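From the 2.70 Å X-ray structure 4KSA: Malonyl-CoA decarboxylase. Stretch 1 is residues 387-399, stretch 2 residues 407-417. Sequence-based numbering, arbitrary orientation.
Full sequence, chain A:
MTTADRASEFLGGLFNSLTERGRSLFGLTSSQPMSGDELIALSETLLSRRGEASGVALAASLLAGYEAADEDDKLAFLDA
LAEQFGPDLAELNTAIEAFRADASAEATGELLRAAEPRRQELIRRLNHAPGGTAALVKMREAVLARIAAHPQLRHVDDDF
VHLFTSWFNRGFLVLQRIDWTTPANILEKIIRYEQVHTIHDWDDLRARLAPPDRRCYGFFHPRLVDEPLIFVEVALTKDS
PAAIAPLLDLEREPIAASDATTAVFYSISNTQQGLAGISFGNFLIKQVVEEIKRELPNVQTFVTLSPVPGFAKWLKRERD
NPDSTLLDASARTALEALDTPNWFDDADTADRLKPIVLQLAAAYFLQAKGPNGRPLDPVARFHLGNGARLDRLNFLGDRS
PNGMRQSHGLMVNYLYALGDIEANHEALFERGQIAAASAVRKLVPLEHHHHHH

Stretch 1, residues 387-399: GARLDRLNFLGDR
Stretch 2 407-417: SHGLMVNYLYA

Strand 389-394 runs antiparallel to the strand beginning at Met 411, their axes 139° apart and 4.5 Å at closest approach. Arg 389 pairs with Leu 415 through two hydrogen bonds, Arg 389 N to Leu 415 O (3.1 Å) and Leu 415 N to Arg 389 O (2.7 Å). A bulge follows: Asn 413 O accepts from Asp 391 N (3.2 Å) and, weakly, from Arg 392 N (3.4 Å), while Asn 413 N donates to Arg 392 O (3.1 Å). Asp 391 (phi/psi -98/-34) is the extra residue, its psi far from extended. Asn 394 N to Met 411 O (2.7 Å) and Met 411 N to Asn 394 O (3.2 Å) close the ladder.

Beyond it, a type II turn, Asn 394 to Gly 397, lets Gly 409 O accept hydrogen bonds from Asp 398 N (3.0 Å) and, weakly, Gly 397 N (2.8 Å). Phi 75° favours glycine at 409, in a type I' turn; an ideal CB would lie tight, 3.2 Å from Asp 398 O.

On one face, Asn 394 (m) donates ND2 to Asn 413 (m) OD1 (2.7 Å) and accepts Arg 392 NH2 at OD1 (3.2 Å), using both ends of its amide. Separately, Asp 391 OD1 salt-bridges Arg 389 NH1 (2.7 Å). Opposite, non-hydrogen-bonded pairs make apolar contacts: Leu 393 (m, t) CD2 meets Val 412 (m) CG1 at 3.5 Å; Leu 390 (t, p) CD1 meets Tyr 414 (m) CE1 at 4.0 Å.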

# COMPACT_ATOMS: atom_id res chain seq x y z
N GLY A 387 25.90 3.04 -19.76
CA GLY A 387 26.45 4.38 -19.75
C GLY A 387 27.72 4.61 -18.94
O GLY A 387 28.11 5.75 -18.72
N ALA A 388 28.39 3.54 -18.51
CA ALA A 388 29.61 3.72 -17.74
C ALA A 388 30.80 3.99 -18.63
O ALA A 388 30.71 3.91 -19.87
CB ALA A 388 29.87 2.51 -16.89
N ARG A 389 31.91 4.32 -17.97
CA ARG A 389 33.21 4.65 -18.57
C ARG A 389 34.24 3.66 -18.04
O ARG A 389 34.25 3.36 -16.85
CB ARG A 389 33.62 6.07 -18.14
CG ARG A 389 35.10 6.44 -18.40
CD ARG A 389 35.40 7.90 -18.01
NE ARG A 389 36.00 8.01 -16.67
CZ ARG A 389 35.88 9.08 -15.88
NH1 ARG A 389 36.45 9.11 -14.68
NH2 ARG A 389 35.17 10.13 -16.28
N LEU A 390 35.08 3.12 -18.92
CA LEU A 390 36.13 2.20 -18.49
C LEU A 390 37.18 3.10 -17.80
O LEU A 390 37.90 3.83 -18.47
CB LEU A 390 36.73 1.48 -19.69
CG LEU A 390 37.93 0.59 -19.36
CD1 LEU A 390 37.58 -0.37 -18.23
CD2 LEU A 390 38.35 -0.15 -20.62
N ASP A 391 37.27 3.02 -16.48
CA ASP A 391 38.14 3.90 -15.72
C ASP A 391 39.53 3.41 -15.26
O ASP A 391 40.46 4.21 -15.19
CB ASP A 391 37.37 4.41 -14.50
CG ASP A 391 37.81 5.79 -14.05
OD1 ASP A 391 37.77 6.72 -14.88
OD2 ASP A 391 38.18 5.94 -12.86
N ARG A 392 39.69 2.14 -14.94
CA ARG A 392 40.99 1.66 -14.52
C ARG A 392 41.14 0.16 -14.62
O ARG A 392 40.20 -0.58 -14.39
CB ARG A 392 41.29 2.11 -13.08
CG ARG A 392 41.99 1.04 -12.24
CD ARG A 392 42.90 1.66 -11.20
NE ARG A 392 42.24 2.73 -10.46
CZ ARG A 392 41.59 2.57 -9.31
NH1 ARG A 392 41.02 3.63 -8.73
NH2 ARG A 392 41.51 1.37 -8.75
N LEU A 393 42.35 -0.30 -14.96
CA LEU A 393 42.64 -1.72 -15.08
C LEU A 393 43.38 -2.15 -13.83
O LEU A 393 44.42 -1.59 -13.51
CB LEU A 393 43.49 -1.97 -16.33
CG LEU A 393 42.96 -1.33 -17.62
CD1 LEU A 393 43.82 -1.74 -18.80
CD2 LEU A 393 41.53 -1.76 -17.85
N ASN A 394 42.87 -3.14 -13.12
CA ASN A 394 43.50 -3.57 -11.88
C ASN A 394 44.29 -4.85 -11.99
O ASN A 394 43.75 -5.93 -11.72
CB ASN A 394 42.45 -3.72 -10.78
CG ASN A 394 41.71 -2.44 -10.52
OD1 ASN A 394 42.30 -1.43 -10.14
ND2 ASN A 394 40.40 -2.46 -10.72
N PHE A 395 45.56 -4.74 -12.36
CA PHE A 395 46.41 -5.92 -12.47
C PHE A 395 46.39 -6.67 -11.14
O PHE A 395 46.48 -6.06 -10.07
CB PHE A 395 47.85 -5.51 -12.81
CG PHE A 395 48.76 -6.68 -13.11
CD1 PHE A 395 48.68 -7.32 -14.35
CD2 PHE A 395 49.64 -7.16 -12.16
CE1 PHE A 395 49.46 -8.45 -14.62
CE2 PHE A 395 50.42 -8.29 -12.42
CZ PHE A 395 50.33 -8.93 -13.65
N LEU A 396 46.24 -7.99 -11.21
CA LEU A 396 46.21 -8.83 -10.02
C LEU A 396 45.20 -8.40 -8.95
O LEU A 396 45.50 -8.41 -7.76
CB LEU A 396 47.61 -8.92 -9.41
CG LEU A 396 48.56 -9.86 -10.14
CD1 LEU A 396 49.95 -9.86 -9.51
CD2 LEU A 396 47.96 -11.25 -10.09
N GLY A 397 44.00 -8.04 -9.38
CA GLY A 397 42.98 -7.64 -8.44
C GLY A 397 42.36 -8.87 -7.78
O GLY A 397 41.95 -8.83 -6.62
N ASP A 398 42.30 -9.97 -8.52
CA ASP A 398 41.73 -11.20 -7.99
C ASP A 398 42.62 -12.41 -8.26
O ASP A 398 42.68 -12.92 -9.37
CB ASP A 398 40.34 -11.42 -8.59
CG ASP A 398 39.71 -12.72 -8.15
OD1 ASP A 398 39.83 -13.06 -6.95
OD2 ASP A 398 39.08 -13.40 -8.99
N ARG A 399 43.33 -12.87 -7.23
CA ARG A 399 44.20 -14.01 -7.44
C ARG A 399 43.55 -15.31 -7.03
O ARG A 399 44.21 -16.34 -6.86
CB ARG A 399 45.54 -13.83 -6.71
CG ARG A 399 45.46 -13.45 -5.25
CD ARG A 399 46.86 -13.11 -4.76
NE ARG A 399 47.47 -12.09 -5.63
CZ ARG A 399 48.77 -11.84 -5.70
NH1 ARG A 399 49.64 -12.54 -4.96
NH2 ARG A 399 49.22 -10.90 -6.52
N SER A 407 40.87 -14.30 -16.24
CA SER A 407 41.61 -13.17 -16.81
C SER A 407 42.97 -12.96 -16.17
O SER A 407 43.48 -11.84 -16.15
CB SER A 407 40.81 -11.89 -16.61
OG SER A 407 40.61 -11.67 -15.22
N HIS A 408 43.58 -14.03 -15.66
CA HIS A 408 44.89 -13.92 -15.03
C HIS A 408 44.89 -12.88 -13.90
O HIS A 408 45.81 -12.07 -13.79
CB HIS A 408 45.95 -13.58 -16.08
CG HIS A 408 46.05 -14.58 -17.20
ND1 HIS A 408 46.36 -15.91 -16.98
CD2 HIS A 408 45.85 -14.45 -18.53
CE1 HIS A 408 46.35 -16.55 -18.14
NE2 HIS A 408 46.04 -15.69 -19.09
N GLY A 409 43.84 -12.91 -13.08
CA GLY A 409 43.72 -11.98 -11.96
C GLY A 409 43.33 -10.55 -12.30
O GLY A 409 43.12 -9.73 -11.41
N LEU A 410 43.21 -10.25 -13.59
CA LEU A 410 42.88 -8.91 -14.03
C LEU A 410 41.43 -8.51 -13.78
O LEU A 410 40.50 -9.17 -14.23
CB LEU A 410 43.21 -8.77 -15.52
CG LEU A 410 43.30 -7.37 -16.13
CD1 LEU A 410 41.95 -6.90 -16.63
CD2 LEU A 410 43.86 -6.40 -15.10
N MSE A 411 41.25 -7.41 -13.05
CA MSE A 411 39.93 -6.86 -12.76
C MSE A 411 39.94 -5.41 -13.23
O MSE A 411 40.97 -4.91 -13.66
CB MSE A 411 39.63 -6.88 -11.26
CG MSE A 411 39.40 -8.26 -10.70
SE MSE A 411 38.58 -8.16 -8.95
CE MSE A 411 36.72 -8.39 -9.48
N VAL A 412 38.79 -4.76 -13.16
CA VAL A 412 38.70 -3.37 -13.57
C VAL A 412 37.62 -2.64 -12.80
O VAL A 412 36.85 -3.23 -12.05
CB VAL A 412 38.37 -3.22 -15.05
CG1 VAL A 412 39.46 -3.85 -15.89
CG2 VAL A 412 37.03 -3.83 -15.33
N ASN A 413 37.59 -1.32 -12.97
CA ASN A 413 36.59 -0.49 -12.34
C ASN A 413 35.95 0.24 -13.49
O ASN A 413 36.65 0.72 -14.39
CB ASN A 413 37.20 0.55 -11.40
CG ASN A 413 38.17 -0.02 -10.40
OD1 ASN A 413 39.39 0.07 -10.57
ND2 ASN A 413 37.66 -0.61 -9.33
N TYR A 414 34.63 0.29 -13.51
CA TYR A 414 33.94 1.04 -14.54
C TYR A 414 33.47 2.22 -13.70
O TYR A 414 33.20 2.06 -12.51
CB TYR A 414 32.78 0.24 -15.14
CG TYR A 414 33.22 -0.88 -16.06
CD1 TYR A 414 33.41 -0.67 -17.43
CD2 TYR A 414 33.43 -2.18 -15.56
CE1 TYR A 414 33.80 -1.71 -18.29
CE2 TYR A 414 33.83 -3.23 -16.41
CZ TYR A 414 34.01 -2.98 -17.77
OH TYR A 414 34.39 -4.02 -18.60
N LEU A 415 33.43 3.41 -14.28
CA LEU A 415 33.05 4.59 -13.53
C LEU A 415 31.68 5.09 -13.96
O LEU A 415 31.46 5.41 -15.13
CB LEU A 415 34.13 5.67 -13.73
CG LEU A 415 34.19 6.96 -12.89
CD1 LEU A 415 33.10 7.92 -13.34
CD2 LEU A 415 34.07 6.62 -11.41
N TYR A 416 30.76 5.12 -13.00
CA TYR A 416 29.41 5.59 -13.28
C TYR A 416 29.29 7.01 -12.77
O TYR A 416 29.44 7.27 -11.57
CB TYR A 416 28.35 4.70 -12.60
CG TYR A 416 28.06 3.40 -13.32
CD1 TYR A 416 28.71 2.22 -12.96
CD2 TYR A 416 27.15 3.35 -14.38
CE1 TYR A 416 28.46 1.02 -13.64
CE2 TYR A 416 26.90 2.15 -15.07
CZ TYR A 416 27.56 0.99 -14.69
OH TYR A 416 27.37 -0.18 -15.36
N ALA A 417 29.05 7.92 -13.70
CA ALA A 417 28.89 9.33 -13.37
C ALA A 417 27.48 9.69 -13.76
O ALA A 417 27.15 9.79 -14.94
CB ALA A 417 29.88 10.16 -14.16